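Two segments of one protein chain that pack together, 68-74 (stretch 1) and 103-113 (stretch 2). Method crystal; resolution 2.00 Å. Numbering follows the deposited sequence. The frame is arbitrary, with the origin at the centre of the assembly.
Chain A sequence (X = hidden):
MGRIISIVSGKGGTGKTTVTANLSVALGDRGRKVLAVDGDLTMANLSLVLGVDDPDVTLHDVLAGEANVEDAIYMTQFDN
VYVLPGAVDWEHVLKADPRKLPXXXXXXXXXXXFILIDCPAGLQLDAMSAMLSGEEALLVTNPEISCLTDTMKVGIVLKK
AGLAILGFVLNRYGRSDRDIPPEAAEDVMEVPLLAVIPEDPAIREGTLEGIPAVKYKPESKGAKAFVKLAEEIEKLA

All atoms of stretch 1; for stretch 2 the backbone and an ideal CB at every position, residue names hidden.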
# COMPACT_ATOMS: atom_id res chain seq x y z
N ASN A 68 -19.08 -0.48 -12.94
CA ASN A 68 -18.34 0.76 -13.15
C ASN A 68 -17.53 0.99 -11.88
O ASN A 68 -18.02 0.76 -10.77
CB ASN A 68 -19.31 1.92 -13.38
CG ASN A 68 -20.10 1.76 -14.67
OD1 ASN A 68 -19.53 1.48 -15.72
ND2 ASN A 68 -21.42 1.93 -14.58
N VAL A 69 -16.28 1.43 -12.03
CA VAL A 69 -15.43 1.64 -10.87
C VAL A 69 -16.06 2.57 -9.83
O VAL A 69 -15.78 2.45 -8.63
CB VAL A 69 -14.04 2.18 -11.28
CG1 VAL A 69 -14.16 3.62 -11.78
CG2 VAL A 69 -13.07 2.07 -10.12
N GLU A 70 -16.93 3.48 -10.27
CA GLU A 70 -17.60 4.40 -9.36
C GLU A 70 -18.40 3.63 -8.31
O GLU A 70 -18.52 4.07 -7.17
CB GLU A 70 -18.57 5.32 -10.12
CG GLU A 70 -17.94 6.43 -10.95
CD GLU A 70 -17.11 5.93 -12.11
OE1 GLU A 70 -17.42 4.85 -12.66
OE2 GLU A 70 -16.14 6.64 -12.48
N ASP A 71 -18.96 2.50 -8.71
CA ASP A 71 -19.78 1.70 -7.80
C ASP A 71 -18.99 0.78 -6.88
O ASP A 71 -19.58 0.01 -6.11
CB ASP A 71 -20.81 0.88 -8.59
CG ASP A 71 -21.88 1.75 -9.20
OD1 ASP A 71 -22.27 2.74 -8.54
OD2 ASP A 71 -22.35 1.46 -10.32
N ALA A 72 -17.67 0.85 -6.94
CA ALA A 72 -16.82 0.03 -6.09
C ALA A 72 -16.05 0.92 -5.12
O ALA A 72 -15.11 0.48 -4.46
CB ALA A 72 -15.86 -0.80 -6.93
N ILE A 73 -16.46 2.19 -5.03
CA ILE A 73 -15.82 3.13 -4.11
C ILE A 73 -16.66 3.26 -2.84
O ILE A 73 -17.83 3.66 -2.89
CB ILE A 73 -15.65 4.52 -4.77
CG1 ILE A 73 -14.68 4.40 -5.96
CG2 ILE A 73 -15.14 5.52 -3.75
CD1 ILE A 73 -14.47 5.69 -6.72
N TYR A 74 -16.06 2.93 -1.71
CA TYR A 74 -16.76 2.98 -0.43
C TYR A 74 -16.15 3.95 0.56
O TYR A 74 -14.97 4.26 0.50
CB TYR A 74 -16.79 1.60 0.22
CG TYR A 74 -17.65 0.59 -0.49
CD1 TYR A 74 -17.24 0.01 -1.69
CD2 TYR A 74 -18.90 0.23 0.03
CE1 TYR A 74 -18.05 -0.91 -2.35
CE2 TYR A 74 -19.71 -0.68 -0.63
CZ TYR A 74 -19.28 -1.25 -1.81
OH TYR A 74 -20.08 -2.16 -2.46
N UNK A 103 -5.75 1.11 -16.41
CA UNK A 103 -6.77 2.00 -16.95
C UNK A 103 -7.85 2.31 -15.92
O UNK A 103 -8.32 3.45 -15.83
CB UNK A 103 -7.40 1.38 -18.20
N UNK A 104 -8.24 1.32 -15.13
CA UNK A 104 -9.26 1.53 -14.12
C UNK A 104 -8.81 2.50 -13.03
O UNK A 104 -9.51 3.46 -12.72
CB UNK A 104 -9.65 0.19 -13.49
N UNK A 105 -7.65 2.25 -12.46
CA UNK A 105 -7.13 3.11 -11.40
C UNK A 105 -6.87 4.54 -11.87
O UNK A 105 -7.34 5.50 -11.26
CB UNK A 105 -5.84 2.51 -10.84
N UNK A 106 -6.14 4.68 -12.97
CA UNK A 106 -5.81 6.00 -13.48
C UNK A 106 -7.03 6.86 -13.82
O UNK A 106 -6.94 8.09 -13.81
CB UNK A 106 -4.93 5.85 -14.72
N UNK A 107 -8.16 6.23 -14.09
CA UNK A 107 -9.38 6.98 -14.42
C UNK A 107 -9.94 7.69 -13.18
O UNK A 107 -10.85 8.52 -13.30
CB UNK A 107 -10.44 6.04 -15.01
N UNK A 108 -9.40 7.38 -12.01
CA UNK A 108 -9.86 7.98 -10.76
C UNK A 108 -8.93 9.08 -10.28
O UNK A 108 -9.19 9.74 -9.27
CB UNK A 108 -9.99 6.91 -9.68
N UNK A 109 -7.84 9.28 -11.02
CA UNK A 109 -6.82 10.27 -10.68
C UNK A 109 -7.33 11.65 -10.29
O UNK A 109 -6.81 12.27 -9.36
CB UNK A 109 -5.87 10.43 -11.87
N UNK A 110 -8.35 12.14 -11.00
CA UNK A 110 -8.89 13.47 -10.74
C UNK A 110 -9.81 13.62 -9.54
O UNK A 110 -10.21 14.74 -9.20
CB UNK A 110 -9.65 13.93 -11.98
N UNK A 111 -10.16 12.52 -8.89
CA UNK A 111 -11.07 12.59 -7.74
C UNK A 111 -10.41 12.46 -6.37
O UNK A 111 -11.10 12.53 -5.35
CB UNK A 111 -12.13 11.49 -7.87
N UNK A 112 -9.10 12.26 -6.34
CA UNK A 112 -8.39 12.10 -5.07
C UNK A 112 -7.04 12.79 -5.05
O UNK A 112 -6.44 13.02 -6.10
CB UNK A 112 -8.20 10.61 -4.76
N UNK A 113 -6.56 13.12 -3.86
CA UNK A 113 -5.26 13.74 -3.69
C UNK A 113 -4.21 12.64 -3.72
O UNK A 113 -3.10 12.82 -4.24
CB UNK A 113 -5.19 14.54 -2.39

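Stretch 1 offers the other segment two aliphatic side chains, Val 69 and Ile 73, with the carboxylate of Glu 70 beside them. Position 103 is helical, and its ideal CB has nothing of stretch 1 within 5.5 Å. The partner therefore sets no demand there, and many helix-compatible residues would do; the residue is Glu 103, whose side chain stays out of reach.

Position 104 carries the CA closest to that of Val 69, 7.0 Å from CA to CA. Its CA-to-CB bond points sideways, and the ideal CB lies 5.2 Å from Val 69 CG2, a gap that a short aliphatic branch could close. Valine, isoleucine, leucine or perhaps methionine would suit. The residue is Val 104, with chi1 in t; its CG1 meets Val 69 CG2 at 3.6 Å.

At 105 the CA-to-CB bond points away from stretch 1, so the partner leaves the choice open; it is Ile 105. Position 106 is out of reach. It begins a type I turn that runs to 109, and Lys 106 extends its chain without touching the partner.

Position 107 points toward stretch 1, its ideal CB 5.5 Å from Val 69 CG1. The space would accept a small residue such as alanine, serine or threonine, and the backbone near the helix also offers carbonyl oxygens to a short hydroxyl. Ser 107 uses one: its OG donates to Val 104 O at 2.6 Å. Ser 107 OG also lies 4.2 Å from Val 69 CG1, a peripheral contact.

Position 108 also points toward the partner, but no atom of stretch 1 comes within 5.5 Å of its ideal CB. A longer apolar chain is needed to reach the methyls of Val 69 and Ile 73; leucine, isoleucine and methionine are all plausible. Leu 108, with chi1 in m and chi2 in t, touches both: its CD1 lies 3.7 Å from Val 69 CG2, and its CD2 lies 3.7 Å from Ile 73 CD1 and 3.8 Å from Val 69 CG1.

Positions 109 and 110 do not reach stretch 1, which gives no basis for choosing between residues; they are Lys 109 and Asp 110.

Position 111 points toward stretch 1 from a distance, and the carboxylate of Glu 70 favours a long basic side chain, lysine or arginine. Lys 111 has chi1 in m and chi2 to chi4 in t, an extended reach that brings NZ to 3.9 Å from Glu 70 OE2. This is a long salt bridge rather than a tight ion pair.

Position 112 has an extended backbone and again points toward the partner across a gap. A large apolar residue, aromatic or long aliphatic, could approach the Ile 73 side chain. Phe 112 does so with its ring edge: CZ is 4.4 Å from Ile 73 CD1, which lies near the ring plane. Position 113 is far from stretch 1 and holds Asp 113, whose carboxylate is hydrogen-bonded elsewhere in the structure.

Stretch 2, residues 103-113: EVIKSLKDKFD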
# COMPACT_ATOMS: atom_id res chain seq x y z
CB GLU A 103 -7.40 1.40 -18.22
CG GLU A 103 -8.15 0.08 -18.02
CD GLU A 103 -8.52 -0.58 -19.34
OE1 GLU A 103 -7.61 -0.87 -20.15
OE2 GLU A 103 -9.72 -0.82 -19.57
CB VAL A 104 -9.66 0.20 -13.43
CG1 VAL A 104 -10.62 0.48 -12.28
CG2 VAL A 104 -10.32 -0.72 -14.45
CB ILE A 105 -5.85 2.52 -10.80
CG1 ILE A 105 -6.18 1.19 -10.11
CG2 ILE A 105 -5.22 3.50 -9.81
CD1 ILE A 105 -4.99 0.45 -9.54
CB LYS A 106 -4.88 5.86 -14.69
CG LYS A 106 -3.55 5.20 -14.31
CD LYS A 106 -2.56 5.16 -15.46
CE LYS A 106 -1.22 4.62 -14.98
NZ LYS A 106 -0.15 4.73 -16.01
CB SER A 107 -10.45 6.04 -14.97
OG SER A 107 -10.97 5.20 -13.95
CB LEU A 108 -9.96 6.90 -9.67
CG LEU A 108 -10.96 5.77 -9.91
CD1 LEU A 108 -10.68 4.63 -8.95
CD2 LEU A 108 -12.37 6.30 -9.75
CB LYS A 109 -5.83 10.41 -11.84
CG LYS A 109 -4.66 11.33 -11.55
CD LYS A 109 -3.72 11.42 -12.74
CE LYS A 109 -2.52 12.30 -12.41
NZ LYS A 109 -1.58 12.41 -13.57
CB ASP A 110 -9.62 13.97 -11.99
CG ASP A 110 -10.73 13.02 -12.43
OD1 ASP A 110 -10.41 11.87 -12.82
OD2 ASP A 110 -11.91 13.42 -12.38
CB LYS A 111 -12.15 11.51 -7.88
CG LYS A 111 -13.01 11.67 -9.13
CD LYS A 111 -14.14 10.65 -9.17
CE LYS A 111 -15.03 10.88 -10.39
NZ LYS A 111 -16.20 9.97 -10.40
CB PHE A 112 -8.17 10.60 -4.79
CG PHE A 112 -9.44 9.82 -4.66
CD1 PHE A 112 -10.12 9.75 -3.45
CD2 PHE A 112 -9.99 9.18 -5.78
CE1 PHE A 112 -11.33 9.07 -3.35
CE2 PHE A 112 -11.20 8.50 -5.68
CZ PHE A 112 -11.87 8.44 -4.47
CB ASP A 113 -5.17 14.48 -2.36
CG ASP A 113 -6.07 15.69 -2.31
OD1 ASP A 113 -6.12 16.42 -3.32
OD2 ASP A 113 -6.72 15.92 -1.26
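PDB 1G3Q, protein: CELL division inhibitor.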